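Local coordinates for uncharacterized protein (Pyrococcus abyssi, PDB 5IFF), which acts as the restriction DNA glycosylase R.PabI, which binds double-stranded DNA and probably removes adenine bases from its recognition sequence, at residues Y54-I60 and V158-L164; K11-P17 and E180-V186; V100-E105 and I200-K206. The protein carries 2 engineered substitutions. All blocks are in the same frame, centred on the assembly; numbering follows the deposited sequence.

Interaction 1 of 3, residues Y54-I60 and V158-L164; sequences YYIAWQI and VYVCIPL. Engineered in segment 54-60: Ala57 (natural residue Glu).
Tyr159 receives Gln59 on one face of its ring: Gln59 CB stands 4.0 Å from the centroid of the Tyr159 ring, displaced toward the rim at CE2, in a CH-pi contact. With CG anti to the backbone N (chi1 -170°) and a bend at chi2, the Gln59 chain carries its amide past the ring, the two planes 69° apart. Gln59 NE2 donates to a water at 2.8 Å, which also accepts from Val158 N and donates to Ile60 O. Farther along this side, Tyr55 CE2 meets Pro163 CG at 3.7 Å, while Cys161 O lies at the edge of the Tyr55 ring. Ala57, engineered from glutamate, holds its CB 4.2 Å from Cys161 SG. On the other side, Trp58 and Val160 lie side by side, with Trp58 CB 3.9 Å from Val160 CG1, and the Ile56 and Leu164 side chains cross almost at a right angle, Ile56 CG1 coming within 3.6 Å of Leu164 CD2.

Save for Leu164, just past its strand, these side chains ride on two antiparallel strands, whose N-to-C directions make an angle of 151° over these segments. Ile56 with Ile162 and Trp58 with Val160 are hydrogen-bonded pairs, the shortest bond running 2.7 Å from Ile56 N to Ile162 O. Both strands are internal to a larger antiparallel sheet, strand 25-29 bordering one and strand 140-147 the other. Leu16 of strand 11-17 packs on Ile56, Trp58 and Ile162, Trp58 NE1 bonds to Glu71, and Val158 rests on helix 188-201.

Gln59, Ile60 and Val158 bind adenine, although none is bound to this chain. Ile60 N donates to Val158 O at 3.1 Å, and the shared water adds a second link between them, so direct and water-mediated bonds together hold this end of the strand pair, with the Gln59 amide tethered to it.

Interaction 2 of 3, residues K11-P17 and E180-V186; sequences KIVVRLP and EVVKYEV
Leu16 is bonded in both directions to Val182: Leu16 N donates to Val182 O at 2.9 Å, and Val182 N returns a bond to Leu16 O. The Leu16 side chain also packs on Ala3. Glu185 makes its contact through the carboxylate, whose OE1 and OE2 each lie 3.0 Å from Lys11 NZ; the hydrogen bonds in this salt bridge are weak. Lys11 reaches it with an extended chain, resting its CD against Glu185 CD at 3.4 Å.

The strands run antiparallel, and strand 11-17 is the middle member of a three-stranded sheet, with strand 4-8 along its other edge. One side of this sheet carries Val13, Arg15, Lys183 and Glu185. Arg15 and Lys183 lie side by side there, with Lys183 CD over a face of the guanidinium, while Arg15 NH1 forms a salt bridge with Glu8.

Val186 belongs to the buried side. Its N gives an almost straight bond to Ile12 O (2.9 Å, 176°), and a water joins Val186 O to Ile12 N. With CG2 anti to the carbonyl carbon in both valines, Val186 CG2 packs tightly on Val14 CG2 at 3.5 Å, close to Met75 of helix 72-81.

Interaction 3 of 3, residues V100-E105 and I200-K206; sequences VKSYLE and IASETHK
Two successive backbone bonds join Leu104 and Glu105 to the end of the facing helix: Leu104 N donates to Ile200 O at 2.9 Å, and Glu105 N to Ala201 O at 3.1 Å.

Among side-chain bonds, the Lys206 ammonium donates to Val100 O at 2.7 Å from NZ, nearly along the C=O axis, and to Tyr103 OH at 3.1 Å. It also bonds to Ala97 O, which probably lets its charge interact favourably with the C-terminal end of helix 87-99. A water bridges Glu105 OE2 and Ser202 OG. That hydroxyl accepts from His205 N as the N-cap of helix 203-216, whereas Glu105 OE2 also bonds to Ser156.

Packing centres on Tyr103, whose CG lies anti to the carbonyl carbon (chi1 -53°), laying the ring over the Ser202-Glu203 peptide at the start of helix 203-216. Glu203 N sits 3.5 Å above the plane of the Tyr103 ring, over its centre, and Glu203 CB makes an off-centre CH-pi contact on the ring. A leucine in place of Tyr103 would probably leave Lys206 without one of its acceptors and uncover the Ser202-Glu203 peptide.

The contact thus ties the turn between helices 87-99 and 104-107 to the junction of helices 188-201 and 203-216. Leu104 and Ile200 lean on strand 140-147, and Tyr119 of the second subunit packs against Val100.

How the interactions relate
From the N terminus, strand 11-17 is the first to take part, and it finds its partner only at 180-186, so interaction 2 closes the longest loop. Within that loop lies the whole of interaction 1, joining 54-60 to 158-164. Segment 100-105 departs from inside both loops and pairs with 200-206 beyond them, so interaction 3 crosses the other two. Interactions 1 and 2 touch, Trp58 CH2 lying 3.7 Å from Val14 CG1, and this packs the three-stranded sheet that holds strand 11-17 onto the large one. Interaction 3 lies across the chain's centre from interaction 2 and links helical segments; helix 188-201 leads to it from strand 181-186.

Interaction 1 of 3, residues Y54-I60 and V158-L164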
loop_
_atom_site.group_PDB
_atom_site.type_symbol
_atom_site.label_atom_id
_atom_site.label_comp_id
_atom_site.label_asym_id
_atom_site.label_seq_id
_atom_site.Cartn_x
_atom_site.Cartn_y
_atom_site.Cartn_z
ATOM N N TYR A 54 -2.642 4.813 30.326
ATOM C CA TYR A 54 -1.916 4.503 29.080
ATOM C C TYR A 54 -1.391 3.072 29.039
ATOM O O TYR A 54 -0.826 2.566 30.015
ATOM C CB TYR A 54 -0.758 5.452 28.858
ATOM C CG TYR A 54 -1.253 6.856 28.619
ATOM C CD1 TYR A 54 -1.657 7.253 27.353
ATOM C CD2 TYR A 54 -1.409 7.751 29.686
ATOM C CE1 TYR A 54 -2.158 8.540 27.127
ATOM C CE2 TYR A 54 -1.893 9.049 29.478
ATOM C CZ TYR A 54 -2.278 9.439 28.200
ATOM O OH TYR A 54 -2.790 10.714 27.973
ATOM N N TYR A 55 -1.588 2.436 27.881
ATOM C CA TYR A 55 -1.183 1.041 27.687
ATOM C C TYR A 55 -0.467 0.865 26.382
ATOM O O TYR A 55 -0.719 1.589 25.401
ATOM C CB TYR A 55 -2.395 0.097 27.673
ATOM C CG TYR A 55 -3.212 0.112 28.948
ATOM C CD1 TYR A 55 -3.984 1.220 29.285
ATOM C CD2 TYR A 55 -3.216 -0.993 29.794
ATOM C CE1 TYR A 55 -4.745 1.243 30.459
ATOM C CE2 TYR A 55 -3.977 -0.976 30.964
ATOM C CZ TYR A 55 -4.742 0.122 31.275
ATOM O OH TYR A 55 -5.493 0.146 32.439
ATOM N N ILE A 56 0.345 -0.169 26.328
ATOM C CA ILE A 56 0.796 -0.614 25.003
ATOM C C ILE A 56 -0.170 -1.695 24.544
ATOM O O ILE A 56 -0.273 -2.738 25.209
ATOM C CB ILE A 56 2.220 -1.227 25.019
ATOM C CG1 ILE A 56 3.261 -0.193 25.430
ATOM C CG2 ILE A 56 2.553 -1.747 23.611
ATOM C CD1 ILE A 56 4.538 -0.849 25.857
ATOM N N ALA A 57 -0.874 -1.427 23.455
ATOM C CA ALA A 57 -1.800 -2.359 22.848
ATOM C C ALA A 57 -1.091 -3.156 21.762
ATOM O O ALA A 57 -0.670 -2.594 20.760
ATOM C CB ALA A 57 -3.000 -1.598 22.254
ATOM N N TRP A 58 -1.026 -4.470 21.947
ATOM C CA TRP A 58 -0.262 -5.329 21.096
ATOM C C TRP A 58 -1.202 -6.395 20.545
ATOM O O TRP A 58 -1.736 -7.238 21.320
ATOM C CB TRP A 58 0.852 -5.954 21.896
ATOM C CG TRP A 58 1.816 -6.871 21.137
ATOM C CD1 TRP A 58 1.905 -7.090 19.766
ATOM C CD2 TRP A 58 2.854 -7.695 21.745
ATOM N NE1 TRP A 58 2.944 -7.973 19.513
ATOM C CE2 TRP A 58 3.528 -8.343 20.678
ATOM C CE3 TRP A 58 3.273 -7.894 23.061
ATOM C CZ2 TRP A 58 4.600 -9.231 20.922
ATOM C CZ3 TRP A 58 4.341 -8.792 23.299
ATOM C CH2 TRP A 58 4.988 -9.443 22.227
ATOM N N GLN A 59 -1.423 -6.332 19.249
ATOM C CA GLN A 59 -2.183 -7.363 18.550
ATOM C C GLN A 59 -1.211 -8.481 18.306
ATOM O O GLN A 59 -0.435 -8.444 17.325
ATOM C CB GLN A 59 -2.794 -6.829 17.234
ATOM C CG GLN A 59 -3.767 -7.781 16.634
ATOM C CD GLN A 59 -3.139 -8.558 15.503
ATOM O OE1 GLN A 59 -2.765 -7.986 14.482
ATOM N NE2 GLN A 59 -2.988 -9.870 15.691
ATOM N N ILE A 60 -1.248 -9.468 19.193
ATOM C CA ILE A 60 -0.182 -10.438 19.288
ATOM C C ILE A 60 -0.520 -11.717 18.483
ATOM O O ILE A 60 -1.697 -12.064 18.295
ATOM C CB ILE A 60 0.106 -10.776 20.753
ATOM C CG1 ILE A 60 1.410 -11.565 20.893
ATOM C CG2 ILE A 60 -1.091 -11.534 21.394
ATOM C CD1 ILE A 60 1.843 -11.727 22.389
ATOM N N VAL A 158 -6.504 -11.354 18.982
ATOM C CA VAL A 158 -6.200 -11.296 20.394
ATOM C C VAL A 158 -5.221 -10.147 20.651
ATOM O O VAL A 158 -4.277 -9.947 19.865
ATOM C CB VAL A 158 -5.599 -12.639 20.906
ATOM C CG1 VAL A 158 -5.141 -12.497 22.420
ATOM C CG2 VAL A 158 -6.634 -13.768 20.749
ATOM N N TYR A 159 -5.448 -9.401 21.732
ATOM C CA TYR A 159 -4.667 -8.215 22.070
ATOM C C TYR A 159 -4.217 -8.401 23.489
ATOM O O TYR A 159 -4.979 -8.944 24.320
ATOM C CB TYR A 159 -5.490 -6.910 22.033
ATOM C CG TYR A 159 -5.775 -6.387 20.652
ATOM C CD1 TYR A 159 -6.763 -6.969 19.873
ATOM C CD2 TYR A 159 -5.074 -5.294 20.140
ATOM C CE1 TYR A 159 -7.029 -6.495 18.594
ATOM C CE2 TYR A 159 -5.335 -4.811 18.878
ATOM C CZ TYR A 159 -6.318 -5.412 18.116
ATOM O OH TYR A 159 -6.573 -4.954 16.870
ATOM N N VAL A 160 -3.013 -7.943 23.798
ATOM C CA VAL A 160 -2.681 -7.731 25.228
ATOM C C VAL A 160 -2.424 -6.224 25.385
ATOM O O VAL A 160 -1.793 -5.598 24.525
ATOM C CB VAL A 160 -1.466 -8.571 25.691
ATOM C CG1 VAL A 160 -0.292 -8.299 24.790
ATOM C CG2 VAL A 160 -1.108 -8.265 27.142
ATOM N N CYS A 161 -2.959 -5.633 26.445
ATOM C CA CYS A 161 -2.783 -4.211 26.713
ATOM C C CYS A 161 -1.918 -4.135 27.973
ATOM O O CYS A 161 -2.360 -4.563 29.038
ATOM C CB CYS A 161 -4.113 -3.508 26.965
ATOM S SG CYS A 161 -5.090 -3.434 25.402
ATOM N N ILE A 162 -0.715 -3.600 27.819
ATOM C CA ILE A 162 0.305 -3.605 28.866
ATOM C C ILE A 162 0.401 -2.206 29.468
ATOM O O ILE A 162 0.772 -1.297 28.762
ATOM C CB ILE A 162 1.674 -3.971 28.313
ATOM C CG1 ILE A 162 1.655 -5.447 27.773
ATOM C CG2 ILE A 162 2.692 -3.935 29.473
ATOM C CD1 ILE A 162 2.792 -5.762 26.775
ATOM N N PRO A 163 0.118 -2.040 30.771
ATOM C CA PRO A 163 0.253 -0.666 31.338
ATOM C C PRO A 163 1.668 -0.091 31.189
ATOM O O PRO A 163 2.659 -0.795 31.461
ATOM C CB PRO A 163 -0.094 -0.850 32.819
ATOM C CG PRO A 163 -0.961 -2.163 32.838
ATOM C CD PRO A 163 -0.350 -3.019 31.768
ATOM N N LEU A 164 1.776 1.164 30.768
ATOM C CA LEU A 164 3.089 1.785 30.694
ATOM C C LEU A 164 3.778 1.802 32.070
ATOM O O LEU A 164 4.994 1.951 32.166
ATOM C CB LEU A 164 3.015 3.226 30.184
ATOM C CG LEU A 164 2.712 3.376 28.675
ATOM C CD1 LEU A 164 2.903 4.895 28.378
ATOM C CD2 LEU A 164 3.617 2.506 27.824
HETATM O O HOH W 1 -4.370 -11.848 17.164
#

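Interaction 2 of 3, residues K11-P17 and E180-V186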
loop_
_atom_site.group_PDB
_atom_site.type_symbol
_atom_site.label_atom_id
_atom_site.label_comp_id
_atom_site.label_asym_id
_atom_site.label_seq_id
_atom_site.Cartn_x
_atom_site.Cartn_y
_atom_site.Cartn_z
ATOM N N LYS A 11 13.948 -14.705 33.247
ATOM C CA LYS A 11 12.626 -14.206 32.838
ATOM C C LYS A 11 12.510 -14.124 31.327
ATOM O O LYS A 11 13.502 -13.913 30.635
ATOM C CB LYS A 11 12.342 -12.783 33.389
ATOM C CG LYS A 11 12.616 -12.658 34.876
ATOM C CD LYS A 11 12.280 -11.253 35.369
ATOM C CE LYS A 11 12.720 -11.144 36.877
ATOM N NZ LYS A 11 12.959 -9.709 37.249
ATOM N N ILE A 12 11.292 -14.252 30.829
ATOM C CA ILE A 12 11.063 -13.964 29.410
ATOM C C ILE A 12 10.882 -12.440 29.320
ATOM O O ILE A 12 10.099 -11.871 30.074
ATOM C CB ILE A 12 9.832 -14.687 28.861
ATOM C CG1 ILE A 12 10.012 -16.216 28.969
ATOM C CG2 ILE A 12 9.505 -14.227 27.414
ATOM C CD1 ILE A 12 11.385 -16.695 28.521
ATOM N N VAL A 13 11.627 -11.794 28.427
ATOM C CA VAL A 13 11.560 -10.333 28.307
ATOM C C VAL A 13 11.157 -9.957 26.875
ATOM O O VAL A 13 11.537 -10.664 25.909
ATOM C CB VAL A 13 12.917 -9.718 28.677
ATOM C CG1 VAL A 13 12.905 -8.212 28.395
ATOM C CG2 VAL A 13 13.260 -9.993 30.162
ATOM N N VAL A 14 10.314 -8.942 26.720
ATOM C CA VAL A 14 9.971 -8.462 25.371
ATOM C C VAL A 14 10.317 -7.001 25.244
ATOM O O VAL A 14 10.008 -6.192 26.152
ATOM C CB VAL A 14 8.501 -8.672 25.052
ATOM C CG1 VAL A 14 8.203 -8.273 23.582
ATOM C CG2 VAL A 14 8.171 -10.143 25.195
ATOM N N ARG A 15 10.986 -6.644 24.157
ATOM C CA ARG A 15 11.251 -5.217 23.943
ATOM C C ARG A 15 10.277 -4.695 22.868
ATOM O O ARG A 15 10.095 -5.325 21.799
ATOM C CB ARG A 15 12.710 -4.995 23.574
ATOM C CG ARG A 15 13.644 -5.291 24.738
ATOM C CD ARG A 15 15.087 -5.023 24.423
ATOM N NE ARG A 15 15.936 -4.935 25.627
ATOM C CZ ARG A 15 16.308 -5.971 26.366
ATOM N NH1 ARG A 15 15.919 -7.199 26.041
ATOM N NH2 ARG A 15 17.080 -5.783 27.427
ATOM N N LEU A 16 9.618 -3.583 23.206
ATOM C CA LEU A 16 8.496 -3.043 22.457
ATOM C C LEU A 16 8.715 -1.595 22.102
ATOM O O LEU A 16 9.131 -0.790 22.958
ATOM C CB LEU A 16 7.205 -3.175 23.276
ATOM C CG LEU A 16 6.780 -4.613 23.613
ATOM C CD1 LEU A 16 5.659 -4.551 24.579
ATOM C CD2 LEU A 16 6.302 -5.320 22.357
ATOM N N PRO A 17 8.434 -1.248 20.840
ATOM C CA PRO A 17 8.471 0.143 20.390
ATOM C C PRO A 17 7.337 0.923 21.009
ATOM O O PRO A 17 6.200 0.439 21.163
ATOM C CB PRO A 17 8.277 0.037 18.881
ATOM C CG PRO A 17 7.429 -1.198 18.724
ATOM C CD PRO A 17 7.898 -2.152 19.802
ATOM N N GLU A 180 12.170 5.013 20.589
ATOM C CA GLU A 180 12.336 4.403 21.906
ATOM C C GLU A 180 11.776 2.989 21.943
ATOM O O GLU A 180 10.670 2.731 21.473
ATOM C CB GLU A 180 11.667 5.257 22.981
ATOM C CG GLU A 180 11.629 4.571 24.354
ATOM C CD GLU A 180 12.293 5.394 25.442
ATOM O OE1 GLU A 180 12.510 6.591 25.196
ATOM O OE2 GLU A 180 12.598 4.818 26.521
ATOM N N VAL A 181 12.541 2.086 22.551
ATOM C CA VAL A 181 12.110 0.744 22.825
ATOM C C VAL A 181 12.124 0.475 24.359
ATOM O O VAL A 181 13.100 0.809 25.020
ATOM C CB VAL A 181 13.026 -0.223 22.086
ATOM C CG1 VAL A 181 12.862 -1.589 22.617
ATOM C CG2 VAL A 181 12.750 -0.140 20.541
ATOM N N VAL A 182 11.036 -0.067 24.921
ATOM C CA VAL A 182 10.985 -0.311 26.359
ATOM C C VAL A 182 11.010 -1.799 26.617
ATOM O O VAL A 182 10.827 -2.602 25.691
ATOM C CB VAL A 182 9.739 0.291 27.029
ATOM C CG1 VAL A 182 9.770 1.841 26.877
ATOM C CG2 VAL A 182 8.470 -0.347 26.439
ATOM N N LYS A 183 11.245 -2.153 27.875
ATOM C CA LYS A 183 11.476 -3.541 28.259
ATOM C C LYS A 183 10.352 -3.992 29.201
ATOM O O LYS A 183 9.993 -3.279 30.150
ATOM C CB LYS A 183 12.860 -3.666 28.914
ATOM C CG LYS A 183 13.146 -5.065 29.424
ATOM C CD LYS A 183 14.629 -5.292 29.757
ATOM C CE LYS A 183 14.995 -4.849 31.162
ATOM N NZ LYS A 183 16.315 -5.444 31.553
ATOM N N TYR A 184 9.792 -5.165 28.929
ATOM C CA TYR A 184 8.681 -5.698 29.691
ATOM C C TYR A 184 8.940 -7.152 30.092
ATOM O O TYR A 184 9.124 -8.021 29.218
ATOM C CB TYR A 184 7.395 -5.612 28.844
ATOM C CG TYR A 184 6.209 -6.270 29.497
ATOM C CD1 TYR A 184 5.693 -5.782 30.689
ATOM C CD2 TYR A 184 5.596 -7.373 28.910
ATOM C CE1 TYR A 184 4.609 -6.406 31.312
ATOM C CE2 TYR A 184 4.501 -7.992 29.521
ATOM C CZ TYR A 184 4.003 -7.492 30.703
ATOM O OH TYR A 184 2.921 -8.124 31.302
ATOM N N GLU A 185 8.870 -7.449 31.391
ATOM C CA GLU A 185 9.079 -8.824 31.832
ATOM C C GLU A 185 7.736 -9.509 31.724
ATOM O O GLU A 185 6.732 -9.012 32.239
ATOM C CB GLU A 185 9.647 -8.867 33.263
ATOM C CG GLU A 185 10.944 -8.035 33.407
ATOM C CD GLU A 185 11.537 -7.983 34.842
ATOM O OE1 GLU A 185 10.786 -8.190 35.812
ATOM O OE2 GLU A 185 12.762 -7.751 34.979
ATOM N N VAL A 186 7.699 -10.633 31.015
ATOM C CA VAL A 186 6.425 -11.289 30.741
ATOM C C VAL A 186 6.115 -12.200 31.906
ATOM O O VAL A 186 6.869 -13.121 32.157
ATOM C CB VAL A 186 6.477 -12.131 29.422
ATOM C CG1 VAL A 186 5.095 -12.843 29.156
ATOM C CG2 VAL A 186 6.878 -11.236 28.236
HETATM O O HOH W 2 8.844 -14.814 32.393
#

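Interaction 3 of 3, residues V100-E105 and I200-K206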
loop_
_atom_site.group_PDB
_atom_site.type_symbol
_atom_site.label_atom_id
_atom_site.label_comp_id
_atom_site.label_asym_id
_atom_site.label_seq_id
_atom_site.Cartn_x
_atom_site.Cartn_y
_atom_site.Cartn_z
ATOM N N VAL A 100 -13.091 -26.785 26.066
ATOM C CA VAL A 100 -13.673 -25.684 25.278
ATOM C C VAL A 100 -14.388 -26.230 24.024
ATOM O O VAL A 100 -13.721 -26.877 23.187
ATOM C CB VAL A 100 -12.575 -24.697 24.872
ATOM C CG1 VAL A 100 -13.121 -23.601 23.914
ATOM C CG2 VAL A 100 -11.970 -24.052 26.135
ATOM N N LYS A 101 -15.697 -25.970 23.879
ATOM C CA LYS A 101 -16.498 -26.441 22.714
ATOM C C LYS A 101 -17.320 -25.290 22.101
ATOM O O LYS A 101 -18.219 -25.496 21.293
ATOM C CB LYS A 101 -17.454 -27.566 23.114
ATOM C CG LYS A 101 -16.817 -28.799 23.734
ATOM C CD LYS A 101 -16.022 -29.593 22.717
ATOM C CE LYS A 101 -15.355 -30.790 23.355
ATOM N NZ LYS A 101 -14.362 -31.397 22.432
ATOM N N SER A 102 -17.027 -24.074 22.530
ATOM C CA SER A 102 -17.720 -22.905 21.996
ATOM C C SER A 102 -16.737 -21.739 21.968
ATOM O O SER A 102 -15.845 -21.666 22.811
ATOM C CB SER A 102 -18.939 -22.570 22.848
ATOM O OG SER A 102 -19.529 -21.396 22.357
ATOM N N TYR A 103 -16.890 -20.845 20.997
ATOM C CA TYR A 103 -15.850 -19.866 20.691
ATOM C C TYR A 103 -16.421 -18.486 20.499
ATOM O O TYR A 103 -17.598 -18.347 20.147
ATOM C CB TYR A 103 -15.088 -20.286 19.422
ATOM C CG TYR A 103 -14.588 -21.714 19.546
ATOM C CD1 TYR A 103 -13.416 -21.996 20.232
ATOM C CD2 TYR A 103 -15.311 -22.777 19.011
ATOM C CE1 TYR A 103 -12.966 -23.345 20.393
ATOM C CE2 TYR A 103 -14.870 -24.082 19.131
ATOM C CZ TYR A 103 -13.689 -24.357 19.823
ATOM O OH TYR A 103 -13.245 -25.654 19.988
ATOM N N LEU A 104 -15.571 -17.477 20.658
ATOM C CA LEU A 104 -16.009 -16.111 20.423
ATOM C C LEU A 104 -16.556 -15.946 18.997
ATOM O O LEU A 104 -17.632 -15.376 18.803
ATOM C CB LEU A 104 -14.872 -15.140 20.671
ATOM C CG LEU A 104 -15.454 -13.715 20.664
ATOM C CD1 LEU A 104 -16.309 -13.447 21.905
ATOM C CD2 LEU A 104 -14.381 -12.718 20.461
ATOM N N GLU A 105 -15.843 -16.482 18.000
ATOM C CA GLU A 105 -16.331 -16.445 16.604
ATOM C C GLU A 105 -17.738 -17.040 16.440
ATOM O O GLU A 105 -18.495 -16.559 15.603
ATOM C CB GLU A 105 -15.339 -17.157 15.660
ATOM C CG GLU A 105 -14.126 -16.262 15.325
ATOM C CD GLU A 105 -13.213 -16.830 14.240
ATOM O OE1 GLU A 105 -13.681 -17.712 13.465
ATOM O OE2 GLU A 105 -12.027 -16.417 14.186
ATOM N N ILE A 200 -10.048 -19.955 23.126
ATOM C CA ILE A 200 -11.498 -19.670 23.119
ATOM C C ILE A 200 -11.913 -18.745 21.941
ATOM O O ILE A 200 -13.097 -18.563 21.687
ATOM C CB ILE A 200 -11.976 -19.060 24.422
ATOM C CG1 ILE A 200 -11.383 -17.657 24.637
ATOM C CG2 ILE A 200 -11.677 -20.008 25.586
ATOM C CD1 ILE A 200 -12.211 -16.815 25.631
ATOM N N ALA A 201 -10.937 -18.242 21.190
ATOM C CA ALA A 201 -11.235 -17.335 20.064
ATOM C C ALA A 201 -11.922 -18.017 18.877
ATOM O O ALA A 201 -12.901 -17.474 18.304
ATOM C CB ALA A 201 -9.929 -16.668 19.593
ATOM N N SER A 202 -11.401 -19.178 18.465
ATOM C CA SER A 202 -11.991 -19.959 17.359
ATOM C C SER A 202 -11.496 -21.388 17.422
ATOM O O SER A 202 -10.398 -21.634 17.970
ATOM C CB SER A 202 -11.630 -19.391 15.998
ATOM O OG SER A 202 -10.246 -19.586 15.692
ATOM N N GLU A 203 -12.238 -22.312 16.805
ATOM C CA GLU A 203 -11.779 -23.700 16.807
ATOM C C GLU A 203 -10.433 -23.800 16.100
ATOM O O GLU A 203 -9.562 -24.545 16.494
ATOM C CB GLU A 203 -12.799 -24.634 16.130
ATOM C CG GLU A 203 -12.397 -26.105 16.250
ATOM C CD GLU A 203 -13.501 -27.075 15.852
ATOM O OE1 GLU A 203 -14.586 -26.629 15.453
ATOM O OE2 GLU A 203 -13.270 -28.294 15.954
ATOM N N THR A 204 -10.259 -23.044 15.030
ATOM C CA THR A 204 -9.007 -23.100 14.294
ATOM C C THR A 204 -7.835 -22.625 15.145
ATOM O O THR A 204 -6.752 -23.246 15.160
ATOM C CB THR A 204 -9.088 -22.255 13.008
ATOM O OG1 THR A 204 -10.075 -22.835 12.144
ATOM C CG2 THR A 204 -7.749 -22.291 12.276
ATOM N N HIS A 205 -8.052 -21.530 15.877
ATOM C CA HIS A 205 -6.986 -21.049 16.758
ATOM C C HIS A 205 -6.678 -22.077 17.833
ATOM O O HIS A 205 -5.514 -22.310 18.118
ATOM C CB HIS A 205 -7.356 -19.711 17.422
ATOM C CG HIS A 205 -7.204 -18.516 16.523
ATOM N ND1 HIS A 205 -6.104 -18.339 15.701
ATOM C CD2 HIS A 205 -8.026 -17.466 16.290
ATOM C CE1 HIS A 205 -6.268 -17.211 15.005
ATOM N NE2 HIS A 205 -7.421 -16.667 15.353
ATOM N N LYS A 206 -7.716 -22.664 18.422
ATOM C CA LYS A 206 -7.501 -23.700 19.464
ATOM C C LYS A 206 -6.664 -24.873 18.909
ATOM O O LYS A 206 -5.709 -25.365 19.558
ATOM C CB LYS A 206 -8.858 -24.228 19.987
ATOM C CG LYS A 206 -8.669 -25.362 21.031
ATOM C CD LYS A 206 -9.993 -25.883 21.634
ATOM C CE LYS A 206 -10.429 -27.145 20.988
ATOM N NZ LYS A 206 -11.680 -27.769 21.638
HETATM O O HOH W 3 -9.985 -18.099 13.421
#